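Local coordinates for protein nitroalkane oxidase (Podospora anserina, PDB 3MKH) that oxidises primary and secondary nitroalkanes to aldehydes or ketones with FAD and molecular oxygen, releasing nitrite and hydrogen peroxide, at residues R23-P28 / Y51-S56; R30-Q35 / F44-P49. One frame throughout, in Å; residues are numbered along the deposited sequence.

Interaction 1 (R23-P28 / Y51-S56)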
loop_
_atom_site.group_PDB
_atom_site.type_symbol
_atom_site.label_atom_id
_atom_site.label_comp_id
_atom_site.label_asym_id
_atom_site.label_seq_id
_atom_site.Cartn_x
_atom_site.Cartn_y
_atom_site.Cartn_z
ATOM N N ARG A 23 14.586 19.285 -25.276
ATOM C CA ARG A 23 15.843 19.947 -24.937
ATOM C C ARG A 23 15.947 21.367 -25.522
ATOM O O ARG A 23 16.432 22.281 -24.857
ATOM C CB ARG A 23 17.031 19.082 -25.376
ATOM C CG ARG A 23 18.362 19.810 -25.448
ATOM C CD ARG A 23 19.010 19.963 -24.083
ATOM N NE ARG A 23 19.389 18.673 -23.507
ATOM C CZ ARG A 23 20.399 17.931 -23.950
ATOM N NH1 ARG A 23 21.126 18.353 -24.983
ATOM N NH2 ARG A 23 20.682 16.766 -23.367
ATOM N N ASN A 24 15.482 21.555 -26.755
ATOM C CA ASN A 24 15.653 22.844 -27.430
ATOM C C ASN A 24 14.591 23.876 -27.119
ATOM O O ASN A 24 14.875 25.062 -27.131
ATOM C CB ASN A 24 15.720 22.668 -28.947
ATOM C CG ASN A 24 17.006 22.020 -29.393
ATOM O OD1 ASN A 24 18.029 22.105 -28.712
ATOM N ND2 ASN A 24 16.972 21.382 -30.543
ATOM N N LEU A 25 13.362 23.425 -26.898
ATOM C CA LEU A 25 12.237 24.340 -26.696
ATOM C C LEU A 25 11.796 24.400 -25.233
ATOM O O LEU A 25 11.692 25.486 -24.646
ATOM C CB LEU A 25 11.073 23.964 -27.603
ATOM C CG LEU A 25 11.150 24.526 -29.026
ATOM C CD1 LEU A 25 12.582 24.614 -29.498
ATOM C CD2 LEU A 25 10.329 23.700 -29.986
ATOM N N LEU A 26 11.601 23.243 -24.613
ATOM C CA LEU A 26 11.028 23.232 -23.264
ATOM C C LEU A 26 11.997 23.669 -22.155
ATOM O O LEU A 26 11.607 24.375 -21.213
ATOM C CB LEU A 26 10.419 21.864 -22.960
ATOM C CG LEU A 26 9.322 21.416 -23.939
ATOM C CD1 LEU A 26 8.768 20.045 -23.564
ATOM C CD2 LEU A 26 8.182 22.452 -24.059
ATOM N N MET A 27 13.254 23.246 -22.247
ATOM C CA MET A 27 14.236 23.648 -21.244
ATOM C C MET A 27 14.448 25.168 -21.213
ATOM O O MET A 27 14.490 25.772 -20.141
ATOM C CB MET A 27 15.559 22.904 -21.432
ATOM C CG MET A 27 15.482 21.436 -21.039
ATOM S SD MET A 27 17.082 20.582 -21.105
ATOM C CE MET A 27 18.039 21.511 -19.896
ATOM N N PRO A 28 14.573 25.792 -22.388
ATOM C CA PRO A 28 14.667 27.256 -22.384
ATOM C C PRO A 28 13.398 27.949 -21.879
ATOM O O PRO A 28 13.503 28.992 -21.249
ATOM C CB PRO A 28 14.917 27.593 -23.857
ATOM C CG PRO A 28 15.605 26.391 -24.396
ATOM C CD PRO A 28 14.956 25.224 -23.694
ATOM N N TYR A 51 6.498 28.622 -27.269
ATOM C CA TYR A 51 5.326 27.994 -27.859
ATOM C C TYR A 51 5.297 28.260 -29.373
ATOM O O TYR A 51 5.024 27.354 -30.172
ATOM C CB TYR A 51 4.057 28.515 -27.173
ATOM C CG TYR A 51 2.747 27.898 -27.623
ATOM C CD1 TYR A 51 2.142 28.291 -28.815
ATOM C CD2 TYR A 51 2.098 26.958 -26.844
ATOM C CE1 TYR A 51 0.939 27.745 -29.223
ATOM C CE2 TYR A 51 0.879 26.416 -27.238
ATOM C CZ TYR A 51 0.305 26.816 -28.432
ATOM O OH TYR A 51 -0.908 26.292 -28.831
ATOM N N ALA A 52 5.585 29.499 -29.775
ATOM C CA ALA A 52 5.630 29.828 -31.201
ATOM C C ALA A 52 6.699 29.008 -31.929
ATOM O O ALA A 52 6.534 28.653 -33.103
ATOM C CB ALA A 52 5.887 31.331 -31.406
ATOM N N ALA A 53 7.801 28.718 -31.243
ATOM C CA ALA A 53 8.861 27.905 -31.831
ATOM C C ALA A 53 8.391 26.470 -32.041
ATOM O O ALA A 53 8.758 25.838 -33.039
ATOM C CB ALA A 53 10.137 27.941 -30.963
ATOM N N ALA A 54 7.597 25.953 -31.097
ATOM C CA ALA A 54 7.020 24.608 -31.217
ATOM C C ALA A 54 6.030 24.557 -32.364
ATOM O O ALA A 54 5.936 23.561 -33.094
ATOM C CB ALA A 54 6.329 24.197 -29.908
ATOM N N VAL A 55 5.282 25.638 -32.525
ATOM C CA VAL A 55 4.342 25.736 -33.627
ATOM C C VAL A 55 5.097 25.680 -34.960
ATOM O O VAL A 55 4.714 24.937 -35.890
ATOM C CB VAL A 55 3.517 27.020 -33.567
ATOM C CG1 VAL A 55 2.759 27.211 -34.902
ATOM C CG2 VAL A 55 2.532 26.981 -32.382
ATOM N N SER A 56 6.173 26.454 -35.042
ATOM C CA SER A 56 6.994 26.496 -36.252
ATOM C C SER A 56 7.628 25.139 -36.564
ATOM O O SER A 56 7.850 24.799 -37.729
ATOM C CB SER A 56 8.060 27.586 -36.144
ATOM O OG SER A 56 8.844 27.594 -37.319
#
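Leu25 projects from helix 9-33 toward helix 48-56 and meets two consecutive alanines, a compact example of one branched side chain laid against small neighbours. Its CG faces the methyl of Ala53, with Leu25 CG 4.1 Å from Ala53 CB. The CD2 branch reaches on to Ala54, touching backbone as well as methyl: Leu25 CD2 stands 3.6 Å from Ala54 CA and 4.0 Å from Ala54 CB. With CG beside the backbone N and opposite the carbonyl carbon (chi1 -84°), CG is carried toward the alanines, and a chi2 of 33°, off the usual staggered values, swings the CD2 branch, not CD1, onto Ala54. The two alanines bring the helix backbone itself within range, since Leu25 CD2 also comes 3.7 Å from Ala54 N. This is helix-to-helix packing in the N-terminal helical domain of the acyl-CoA dehydrogenase fold, and no hydrogen bond crosses it. Helix 9-33 makes a wider, pi-type turn at 23-26 and is kinked at Pro28, whose nitrogen has no hydrogen to give the preceding turn. Deeper in the domain, Leu26 packs on Cys85, Ala92 and Ala93, while Ala54 rests on Ile96 of helix 90-109. Tyr51, whose CB points away from helix 9-33, hydrogen-bonds through its hydroxyl to Thr99 and to the carbonyl of Pro128.

Interaction 2 (R30-Q35 / F44-P49); sequences RQTYLQ and FQSTQP
Thr32 and Tyr33, near the C-terminal end of helix 9-33, meet Ser46 and Thr47 within the type I beta turn from Gln45 to Gln48, between helices 41-45 and 48-56. The first segment prepares this surface from Arg30 onward: the CA of Arg30 lies over one face of the Tyr33 ring, toward its rim, while Arg30 NH1 donates to Tyr33 OH at 2.9 Å. That hydroxyl lies nearly in the guanidinium plane and also hydrogen-bonds Glu89; Arg30 NH2 forms a salt bridge with Asp387. At Thr32 the two branches divide the work, OG1 turning back to the carbonyl of Pro28 and CG2 facing across, where Thr32 CG2 is 3.6 Å from Ser46 O. Next comes Tyr33, whose CB sits 3.2 Å from Ser46 OG. Its chi1 of 73° puts the ring between the backbone N and carbonyl carbon, and Tyr33 CD2 then meets Thr47 CG2 obliquely at 3.8 Å. Replacing Tyr33 with an alanine would probably deprive Glu89 and Arg30 NH1 of their common hydroxyl partner and open a gap beside the Thr47 methyl. Thr47 OG1 donates in the carbonyl plane to Phe44 O (2.6 Å), which also accepts from Thr47 N. Ser46 OG is bonded to Arg43 O. With these hydroxyls engaged on their own sides and no hydrogen bond crossing, the segments are matched through van der Waals contact.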
loop_
_atom_site.group_PDB
_atom_site.type_symbol
_atom_site.label_atom_id
_atom_site.label_comp_id
_atom_site.label_asym_id
_atom_site.label_seq_id
_atom_site.Cartn_x
_atom_site.Cartn_y
_atom_site.Cartn_z
ATOM N N ARG A 30 11.624 26.945 -19.476
ATOM C CA ARG A 30 11.765 26.901 -18.021
ATOM C C ARG A 30 12.696 28.020 -17.483
ATOM O O ARG A 30 12.359 28.718 -16.515
ATOM C CB ARG A 30 12.274 25.527 -17.586
ATOM C CG ARG A 30 12.755 25.430 -16.125
ATOM C CD ARG A 30 11.724 24.753 -15.247
ATOM N NE ARG A 30 12.135 24.638 -13.844
ATOM C CZ ARG A 30 11.281 24.537 -12.831
ATOM N NH1 ARG A 30 9.974 24.540 -13.067
ATOM N NH2 ARG A 30 11.721 24.439 -11.580
ATOM N N GLN A 31 13.861 28.190 -18.098
ATOM C CA GLN A 31 14.798 29.210 -17.611
ATOM C C GLN A 31 14.199 30.608 -17.786
ATOM O O GLN A 31 14.480 31.532 -17.016
ATOM C CB GLN A 31 16.164 29.099 -18.293
ATOM C CG GLN A 31 16.921 27.807 -17.950
ATOM C CD GLN A 31 16.867 27.446 -16.461
ATOM O OE1 GLN A 31 16.368 26.371 -16.090
ATOM N NE2 GLN A 31 17.388 28.333 -15.602
ATOM N N THR A 32 13.343 30.743 -18.786
ATOM C CA THR A 32 12.641 31.990 -19.012
ATOM C C THR A 32 11.579 32.293 -17.954
ATOM O O THR A 32 11.616 33.367 -17.340
ATOM C CB THR A 32 12.037 32.019 -20.415
ATOM O OG1 THR A 32 13.107 32.078 -21.361
ATOM C CG2 THR A 32 11.130 33.237 -20.593
ATOM N N TYR A 33 10.650 31.365 -17.711
ATOM C CA TYR A 33 9.557 31.677 -16.773
ATOM C C TYR A 33 9.990 31.765 -15.298
ATOM O O TYR A 33 9.375 32.467 -14.487
ATOM C CB TYR A 33 8.308 30.793 -16.997
ATOM C CG TYR A 33 8.368 29.333 -16.577
ATOM C CD1 TYR A 33 8.496 28.967 -15.240
ATOM C CD2 TYR A 33 8.194 28.312 -17.515
ATOM C CE1 TYR A 33 8.509 27.607 -14.855
ATOM C CE2 TYR A 33 8.210 26.965 -17.135
ATOM C CZ TYR A 33 8.363 26.624 -15.811
ATOM O OH TYR A 33 8.380 25.296 -15.428
ATOM N N LEU A 34 11.072 31.079 -14.970
ATOM C CA LEU A 34 11.672 31.131 -13.632
ATOM C C LEU A 34 12.111 32.553 -13.210
ATOM O O LEU A 34 12.310 32.833 -12.023
ATOM C CB LEU A 34 12.876 30.185 -13.590
ATOM C CG LEU A 34 12.811 28.912 -12.740
ATOM C CD1 LEU A 34 11.405 28.470 -12.440
ATOM C CD2 LEU A 34 13.633 27.777 -13.339
ATOM N N GLN A 35 12.251 33.453 -14.174
ATOM C CA GLN A 35 12.571 34.849 -13.860
ATOM C C GLN A 35 11.398 35.592 -13.211
ATOM O O GLN A 35 11.566 36.661 -12.610
ATOM C CB GLN A 35 13.004 35.575 -15.130
ATOM C CG GLN A 35 14.109 34.845 -15.891
ATOM C CD GLN A 35 15.499 35.352 -15.553
ATOM O OE1 GLN A 35 16.026 35.098 -14.461
ATOM N NE2 GLN A 35 16.106 36.073 -16.496
ATOM N N PHE A 44 3.243 31.981 -17.400
ATOM C CA PHE A 44 2.524 31.516 -18.585
ATOM C C PHE A 44 2.823 32.429 -19.784
ATOM O O PHE A 44 3.265 31.972 -20.831
ATOM C CB PHE A 44 1.023 31.506 -18.294
ATOM C CG PHE A 44 0.166 31.462 -19.516
ATOM C CD1 PHE A 44 0.070 30.304 -20.271
ATOM C CD2 PHE A 44 -0.576 32.573 -19.895
ATOM C CE1 PHE A 44 -0.739 30.257 -21.388
ATOM C CE2 PHE A 44 -1.381 32.537 -21.007
ATOM C CZ PHE A 44 -1.463 31.377 -21.760
ATOM N N GLN A 45 2.592 33.725 -19.623
ATOM C CA GLN A 45 2.776 34.653 -20.736
ATOM C C GLN A 45 4.184 34.568 -21.314
ATOM O O GLN A 45 4.357 34.595 -22.534
ATOM C CB GLN A 45 2.426 36.091 -20.327
ATOM C CG GLN A 45 0.958 36.306 -20.007
ATOM C CD GLN A 45 0.609 37.784 -19.828
ATOM O OE1 GLN A 45 -0.324 38.304 -20.458
ATOM N NE2 GLN A 45 1.366 38.465 -18.989
ATOM N N SER A 46 5.183 34.427 -20.442
ATOM C CA SER A 46 6.574 34.387 -20.872
ATOM C C SER A 46 6.900 33.166 -21.743
ATOM O O SER A 46 7.956 33.119 -22.357
ATOM C CB SER A 46 7.531 34.414 -19.669
ATOM O OG SER A 46 7.620 33.136 -19.047
ATOM N N THR A 47 6.020 32.173 -21.781
ATOM C CA THR A 47 6.289 30.997 -22.618
ATOM C C THR A 47 5.792 31.131 -24.065
ATOM O O THR A 47 5.913 30.200 -24.851
ATOM C CB THR A 47 5.701 29.699 -22.011
ATOM O OG1 THR A 47 4.276 29.813 -21.922
ATOM C CG2 THR A 47 6.267 29.454 -20.618
ATOM N N GLN A 48 5.246 32.285 -24.422
ATOM C CA GLN A 48 4.721 32.437 -25.779
ATOM C C GLN A 48 5.788 32.241 -26.873
ATOM O O GLN A 48 5.565 31.503 -27.839
ATOM C CB GLN A 48 3.978 33.768 -25.957
ATOM C CG GLN A 48 3.200 33.818 -27.284
ATOM C CD GLN A 48 2.445 35.113 -27.510
ATOM O OE1 GLN A 48 2.517 36.038 -26.708
ATOM N NE2 GLN A 48 1.726 35.188 -28.628
ATOM N N PRO A 49 6.945 32.908 -26.739
ATOM C CA PRO A 49 7.951 32.725 -27.791
ATOM C C PRO A 49 8.353 31.260 -28.001
ATOM O O PRO A 49 8.511 30.825 -29.148
ATOM C CB PRO A 49 9.136 33.558 -27.287
ATOM C CG PRO A 49 8.479 34.653 -26.475
ATOM C CD PRO A 49 7.301 33.997 -25.807
#

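In the fold
Together the contacts illustrate how a chain that leaves one helix and returns to it can be tied at two successive places. Segments 23-28, 30-35, 44-49 and 51-56 follow in that order, so interaction 2 joins the inner pair and interaction 1 the outer pair. Their centres lie 11 Å apart in the N-terminal domain; both draw on helix 9-33 and the 48-56 region, interaction 2 also on helix 41-45 and the turn that follows it. Interaction 2 is the nearer to the cofactor: the side chain of Tyr33 is about 12 Å from a bound FAD, and that of Thr47 about 10 Å from the side chain of FAD-binding Thr172. Both join helical parts by packing, and neither includes an FAD-binding residue.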